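Local coordinates for uncharacterized protein (PDB 3LM3) that is of unknown function but probably acts as a glycoside hydrolase or carbohydrate deacetylase, at residues Ile17-Arg30 with Leu274-Ala288. Residues are numbered along the deposited sequence; the frame is centred on the assembly and turned at random.
Sequences IEGNRFVTLCIMIR and LELNGFGWVANIWEA
The ring of F279 carries I17 on one face: CD1 sits over the ring centre, 3.7 Å from the centroid and almost on its normal, a CH-pi contact. An extended I17, with CG1 anti to the backbone N (chi1 -167°), delivers this methyl; a branched aliphatic chain suits a flat aromatic surface. In the conformer modelled here, L274 CD1 similarly lies 3.8 Å above the plane of the R21 guanidinium, whose NE meanwhile bonds to F270 O. The R30 guanidinium has E287 CB over one face, offset toward the rim, but the charges stay apart: R30 is salt-bridged to E47, and E287 OE2 bonds to Y112. W281 uses its edge: NE1 donates almost in the ring plane to T24 OG1 at 2.9 Å, satisfying a buried indole N-H. T24 holds OG1 between its backbone N and carbonyl carbon (chi1 58°), which turns the hydroxyl to the indole. On the other side of the sheet, L25 CD1 presses obliquely on W286 CD1 at 3.4 Å.

Between these two layers, strands 21-29 and 280-287 run parallel, 13° apart; their backbone bonds run from G280 N on N20 O to A288 N on M28 O. Ahead of them, G19 N, in a type II turn, bonds to G278 O at 2.7 Å; G278, the first residue beyond helix 255-277, has positive phi, where a CB would jam against the preceding carbonyl.

Backbone bonds thus join strand 280-287 to strand 21-29 of the parallel sheet, while T24 satisfies W281 within the contact and outside residues pair R21, R30 and E287, consistent with its burial.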
loop_
_atom_site.group_PDB
_atom_site.type_symbol
_atom_site.label_atom_id
_atom_site.label_comp_id
_atom_site.label_asym_id
_atom_site.label_seq_id
_atom_site.Cartn_x
_atom_site.Cartn_y
_atom_site.Cartn_z
ATOM N N ILE A 17 15.939 9.813 -3.449
ATOM C CA ILE A 17 15.003 9.594 -2.349
ATOM C C ILE A 17 15.426 10.308 -1.072
ATOM O O ILE A 17 14.584 10.802 -0.315
ATOM C CB ILE A 17 14.830 8.076 -2.100
ATOM C CG1 ILE A 17 13.625 7.805 -1.189
ATOM C CG2 ILE A 17 16.147 7.447 -1.590
ATOM C CD1 ILE A 17 13.280 6.312 -1.135
ATOM N N GLU A 18 16.733 10.476 -0.856
ATOM C CA GLU A 18 17.168 10.921 0.459
ATOM C C GLU A 18 16.795 12.374 0.724
ATOM O O GLU A 18 16.971 13.272 -0.108
ATOM C CB GLU A 18 18.659 10.636 0.735
ATOM C CG GLU A 18 18.992 9.126 0.871
ATOM C CD GLU A 18 18.285 8.454 2.061
ATOM O OE1 GLU A 18 18.513 8.903 3.219
ATOM O OE2 GLU A 18 17.515 7.487 1.835
ATOM N N GLY A 19 16.234 12.570 1.907
ATOM C CA GLY A 19 15.833 13.890 2.360
ATOM C C GLY A 19 14.504 14.390 1.852
ATOM O O GLY A 19 14.104 15.529 2.181
ATOM N N ASN A 20 13.810 13.571 1.071
ATOM C CA ASN A 20 12.624 14.003 0.359
ATOM C C ASN A 20 11.362 13.318 0.880
ATOM O O ASN A 20 11.415 12.261 1.532
ATOM C CB ASN A 20 12.798 13.739 -1.142
ATOM C CG ASN A 20 13.613 14.794 -1.841
ATOM O OD1 ASN A 20 13.381 16.000 -1.655
ATOM N ND2 ASN A 20 14.549 14.358 -2.687
ATOM N N ARG A 21 10.234 13.950 0.579
ATOM C CA ARG A 21 8.885 13.483 0.915
ATOM C C ARG A 21 8.162 13.161 -0.387
ATOM O O ARG A 21 8.240 13.945 -1.336
ATOM C CB ARG A 21 8.140 14.580 1.682
ATOM C CG ARG A 21 8.742 14.930 3.007
ATOM C CD ARG A 21 8.057 16.133 3.623
ATOM N NE ARG A 21 8.551 16.416 4.959
ATOM C CZ ARG A 21 9.639 17.106 5.240
ATOM N NH1 ARG A 21 10.389 17.618 4.284
ATOM N NH2 ARG A 21 9.978 17.283 6.518
ATOM N N PHE A 22 7.514 11.999 -0.439
ATOM C CA PHE A 22 6.871 11.508 -1.636
ATOM C C PHE A 22 5.454 11.054 -1.349
ATOM O O PHE A 22 5.204 10.419 -0.330
ATOM C CB PHE A 22 7.604 10.299 -2.172
ATOM C CG PHE A 22 9.021 10.595 -2.569
ATOM C CD1 PHE A 22 9.299 11.050 -3.836
ATOM C CD2 PHE A 22 10.061 10.461 -1.670
ATOM C CE1 PHE A 22 10.607 11.354 -4.196
ATOM C CE2 PHE A 22 11.374 10.809 -2.013
ATOM C CZ PHE A 22 11.635 11.226 -3.306
ATOM N N VAL A 23 4.554 11.371 -2.288
ATOM C CA VAL A 23 3.217 10.774 -2.334
ATOM C C VAL A 23 3.092 10.046 -3.663
ATOM O O VAL A 23 3.308 10.654 -4.723
ATOM C CB VAL A 23 2.081 11.803 -2.219
ATOM C CG1 VAL A 23 0.706 11.151 -2.486
ATOM C CG2 VAL A 23 2.100 12.506 -0.861
ATOM N N THR A 24 2.725 8.774 -3.606
ATOM C CA THR A 24 2.433 7.999 -4.800
ATOM C C THR A 24 0.950 7.669 -4.812
ATOM O O THR A 24 0.478 6.904 -3.961
ATOM C CB THR A 24 3.266 6.728 -4.885
ATOM O OG1 THR A 24 3.057 5.897 -3.735
ATOM C CG2 THR A 24 4.765 7.031 -4.997
ATOM N N LEU A 25 0.212 8.233 -5.764
ATOM C CA LEU A 25 -1.198 7.961 -5.965
ATOM C C LEU A 25 -1.398 7.081 -7.177
ATOM O O LEU A 25 -0.743 7.254 -8.211
ATOM C CB LEU A 25 -1.964 9.259 -6.226
ATOM C CG LEU A 25 -3.426 9.130 -6.667
ATOM C CD1 LEU A 25 -4.286 8.513 -5.570
ATOM C CD2 LEU A 25 -3.987 10.511 -7.095
ATOM N N CYS A 26 -2.309 6.142 -7.052
ATOM C CA CYS A 26 -2.850 5.391 -8.180
ATOM C C CYS A 26 -4.357 5.612 -8.268
ATOM O O CYS A 26 -5.058 5.599 -7.242
ATOM C CB CYS A 26 -2.576 3.910 -8.025
ATOM S SG CYS A 26 -3.482 2.824 -9.177
ATOM N N ILE A 27 -4.831 5.861 -9.481
ATOM C CA ILE A 27 -6.268 5.866 -9.789
ATOM C C ILE A 27 -6.588 4.579 -10.549
ATOM O O ILE A 27 -5.934 4.290 -11.586
ATOM C CB ILE A 27 -6.706 7.124 -10.598
ATOM C CG1 ILE A 27 -6.460 8.384 -9.778
ATOM C CG2 ILE A 27 -8.197 7.010 -10.993
ATOM C CD1 ILE A 27 -6.734 9.646 -10.515
HETATM N N MSE A 28 -7.542 3.800 -10.043
HETATM C CA MSE A 28 -7.907 2.499 -10.592
HETATM C C MSE A 28 -9.102 2.619 -11.534
HETATM O O MSE A 28 -10.104 3.288 -11.204
HETATM C CB MSE A 28 -8.259 1.517 -9.493
HETATM C CG MSE A 28 -8.651 0.145 -9.947
HETATM SE SE MSE A 28 -9.147 -0.942 -8.423
HETATM C CE MSE A 28 -9.079 -2.663 -9.313
ATOM N N ILE A 29 -8.980 1.986 -12.693
ATOM C CA ILE A 29 -10.035 1.897 -13.701
ATOM C C ILE A 29 -10.431 0.418 -13.843
ATOM O O ILE A 29 -9.589 -0.454 -14.003
ATOM C CB ILE A 29 -9.565 2.406 -15.065
ATOM C CG1 ILE A 29 -8.947 3.808 -14.982
ATOM C CG2 ILE A 29 -10.726 2.358 -16.084
ATOM C CD1 ILE A 29 -9.823 4.865 -14.467
ATOM N N ARG A 30 -11.733 0.119 -13.804
ATOM C CA ARG A 30 -12.230 -1.269 -13.785
ATOM C C ARG A 30 -13.607 -1.338 -14.419
ATOM O O ARG A 30 -14.184 -0.301 -14.713
ATOM C CB ARG A 30 -12.249 -1.800 -12.339
ATOM C CG ARG A 30 -13.225 -1.103 -11.423
ATOM C CD ARG A 30 -12.835 -1.212 -9.970
ATOM N NE ARG A 30 -13.951 -0.867 -9.114
ATOM C CZ ARG A 30 -13.874 -0.785 -7.792
ATOM N NH1 ARG A 30 -12.713 -0.947 -7.170
ATOM N NH2 ARG A 30 -14.999 -0.543 -7.101
ATOM N N LEU A 274 10.397 11.134 8.502
ATOM C CA LEU A 274 11.516 11.593 7.687
ATOM C C LEU A 274 12.771 11.780 8.546
ATOM O O LEU A 274 13.892 11.487 8.109
ATOM C CB LEU A 274 11.148 12.864 6.923
ATOM C CG LEU A 274 12.301 13.375 6.055
ATOM C CD1 LEU A 274 11.786 13.935 4.756
ATOM C CD2 LEU A 274 13.118 14.411 6.826
ATOM N N GLU A 275 12.588 12.259 9.763
ATOM C CA GLU A 275 13.721 12.393 10.685
ATOM C C GLU A 275 14.323 11.044 11.050
ATOM O O GLU A 275 15.553 10.906 11.130
ATOM C CB GLU A 275 13.322 13.128 11.961
ATOM C CG GLU A 275 13.228 14.622 11.820
ATOM C CD GLU A 275 13.198 15.320 13.175
ATOM O OE1 GLU A 275 12.460 14.856 14.077
ATOM O OE2 GLU A 275 13.920 16.324 13.341
ATOM N N LEU A 276 13.468 10.044 11.275
ATOM C CA LEU A 276 13.943 8.723 11.671
ATOM C C LEU A 276 14.542 7.918 10.519
ATOM O O LEU A 276 15.467 7.130 10.730
ATOM C CB LEU A 276 12.798 7.928 12.299
ATOM C CG LEU A 276 12.267 8.432 13.643
ATOM C CD1 LEU A 276 10.914 7.815 13.995
ATOM C CD2 LEU A 276 13.280 8.214 14.765
ATOM N N ASN A 277 13.953 8.075 9.343
ATOM C CA ASN A 277 14.235 7.152 8.225
ATOM C C ASN A 277 15.014 7.757 7.078
ATOM O O ASN A 277 15.460 7.035 6.195
ATOM C CB ASN A 277 12.919 6.563 7.714
ATOM C CG ASN A 277 12.194 5.802 8.808
ATOM O OD1 ASN A 277 12.854 5.058 9.558
ATOM N ND2 ASN A 277 10.867 6.017 8.947
ATOM N N GLY A 278 15.084 9.075 7.032
ATOM C CA GLY A 278 15.812 9.765 5.989
ATOM C C GLY A 278 14.979 10.170 4.787
ATOM O O GLY A 278 15.441 10.929 3.939
ATOM N N PHE A 279 13.762 9.646 4.679
ATOM C CA PHE A 279 12.815 10.066 3.647
ATOM C C PHE A 279 11.433 9.805 4.239
ATOM O O PHE A 279 11.315 9.103 5.264
ATOM C CB PHE A 279 12.964 9.295 2.323
ATOM C CG PHE A 279 12.634 7.820 2.402
ATOM C CD1 PHE A 279 13.596 6.891 2.754
ATOM C CD2 PHE A 279 11.372 7.369 2.077
ATOM C CE1 PHE A 279 13.293 5.521 2.814
ATOM C CE2 PHE A 279 11.063 6.020 2.144
ATOM C CZ PHE A 279 12.025 5.098 2.506
ATOM N N GLY A 280 10.401 10.346 3.588
ATOM C CA GLY A 280 9.021 10.023 3.961
ATOM C C GLY A 280 8.245 9.655 2.723
ATOM O O GLY A 280 8.436 10.275 1.683
ATOM N N TRP A 281 7.333 8.693 2.859
ATOM C CA TRP A 281 6.554 8.208 1.727
ATOM C C TRP A 281 5.139 7.851 2.170
ATOM O O TRP A 281 4.951 7.119 3.148
ATOM C CB TRP A 281 7.230 6.978 1.119
ATOM C CG TRP A 281 6.380 6.254 0.104
ATOM C CD1 TRP A 281 5.792 6.777 -1.018
ATOM C CD2 TRP A 281 6.006 4.872 0.157
ATOM N NE1 TRP A 281 5.085 5.781 -1.673
ATOM C CE2 TRP A 281 5.174 4.620 -0.950
ATOM C CE3 TRP A 281 6.277 3.829 1.047
ATOM C CZ2 TRP A 281 4.635 3.360 -1.220
ATOM C CZ3 TRP A 281 5.728 2.606 0.796
ATOM C CH2 TRP A 281 4.925 2.369 -0.324
ATOM N N VAL A 282 4.169 8.401 1.456
ATOM C CA VAL A 282 2.762 8.125 1.611
ATOM C C VAL A 282 2.262 7.524 0.300
ATOM O O VAL A 282 2.553 8.038 -0.792
ATOM C CB VAL A 282 1.983 9.419 1.910
ATOM C CG1 VAL A 282 0.473 9.230 1.725
ATOM C CG2 VAL A 282 2.353 9.928 3.321
ATOM N N ALA A 283 1.498 6.433 0.423
ATOM C CA ALA A 283 0.874 5.730 -0.700
ATOM C C ALA A 283 -0.625 5.858 -0.646
ATOM O O ALA A 283 -1.220 5.840 0.446
ATOM C CB ALA A 283 1.238 4.247 -0.663
ATOM N N ASN A 284 -1.286 5.988 -1.791
ATOM C CA ASN A 284 -2.750 6.039 -1.773
ATOM C C ASN A 284 -3.292 5.538 -3.095
ATOM O O ASN A 284 -2.637 5.619 -4.129
ATOM C CB ASN A 284 -3.226 7.459 -1.491
ATOM C CG ASN A 284 -4.545 7.531 -0.726
ATOM O OD1 ASN A 284 -5.227 6.530 -0.502
ATOM N ND2 ASN A 284 -4.892 8.765 -0.298
ATOM N N ILE A 285 -4.489 4.965 -3.028
ATOM C CA ILE A 285 -5.205 4.420 -4.193
ATOM C C ILE A 285 -6.631 4.940 -4.120
ATOM O O ILE A 285 -7.308 4.741 -3.108
ATOM C CB ILE A 285 -5.181 2.896 -4.256
ATOM C CG1 ILE A 285 -3.736 2.391 -4.388
ATOM C CG2 ILE A 285 -6.061 2.391 -5.435
ATOM C CD1 ILE A 285 -3.559 0.872 -4.189
ATOM N N TRP A 286 -7.065 5.639 -5.149
ATOM C CA TRP A 286 -8.432 6.146 -5.297
ATOM C C TRP A 286 -9.058 5.491 -6.510
ATOM O O TRP A 286 -8.558 5.617 -7.637
ATOM C CB TRP A 286 -8.460 7.654 -5.520
ATOM C CG TRP A 286 -8.069 8.516 -4.354
ATOM C CD1 TRP A 286 -7.006 8.323 -3.496
ATOM C CD2 TRP A 286 -8.736 9.690 -3.877
ATOM N NE1 TRP A 286 -6.978 9.320 -2.559
ATOM C CE2 TRP A 286 -8.034 10.162 -2.757
ATOM C CE3 TRP A 286 -9.905 10.364 -4.250
ATOM C CZ2 TRP A 286 -8.418 11.298 -2.061
ATOM C CZ3 TRP A 286 -10.259 11.497 -3.564
ATOM C CH2 TRP A 286 -9.541 11.946 -2.485
ATOM N N GLU A 287 -10.176 4.818 -6.336
ATOM C CA GLU A 287 -10.854 4.221 -7.465
ATOM C C GLU A 287 -11.671 5.275 -8.200
ATOM O O GLU A 287 -12.397 6.052 -7.574
ATOM C CB GLU A 287 -11.761 3.110 -6.990
ATOM C CG GLU A 287 -11.059 1.942 -6.298
ATOM C CD GLU A 287 -10.639 2.188 -4.852
ATOM O OE1 GLU A 287 -11.056 3.184 -4.200
ATOM O OE2 GLU A 287 -9.936 1.318 -4.310
ATOM N N ALA A 288 -11.513 5.311 -9.520
ATOM C CA ALA A 288 -12.229 6.286 -10.354
ATOM C C ALA A 288 -13.739 6.223 -10.122
ATOM O O ALA A 288 -14.418 7.251 -10.172
ATOM C CB ALA A 288 -11.916 6.064 -11.801
#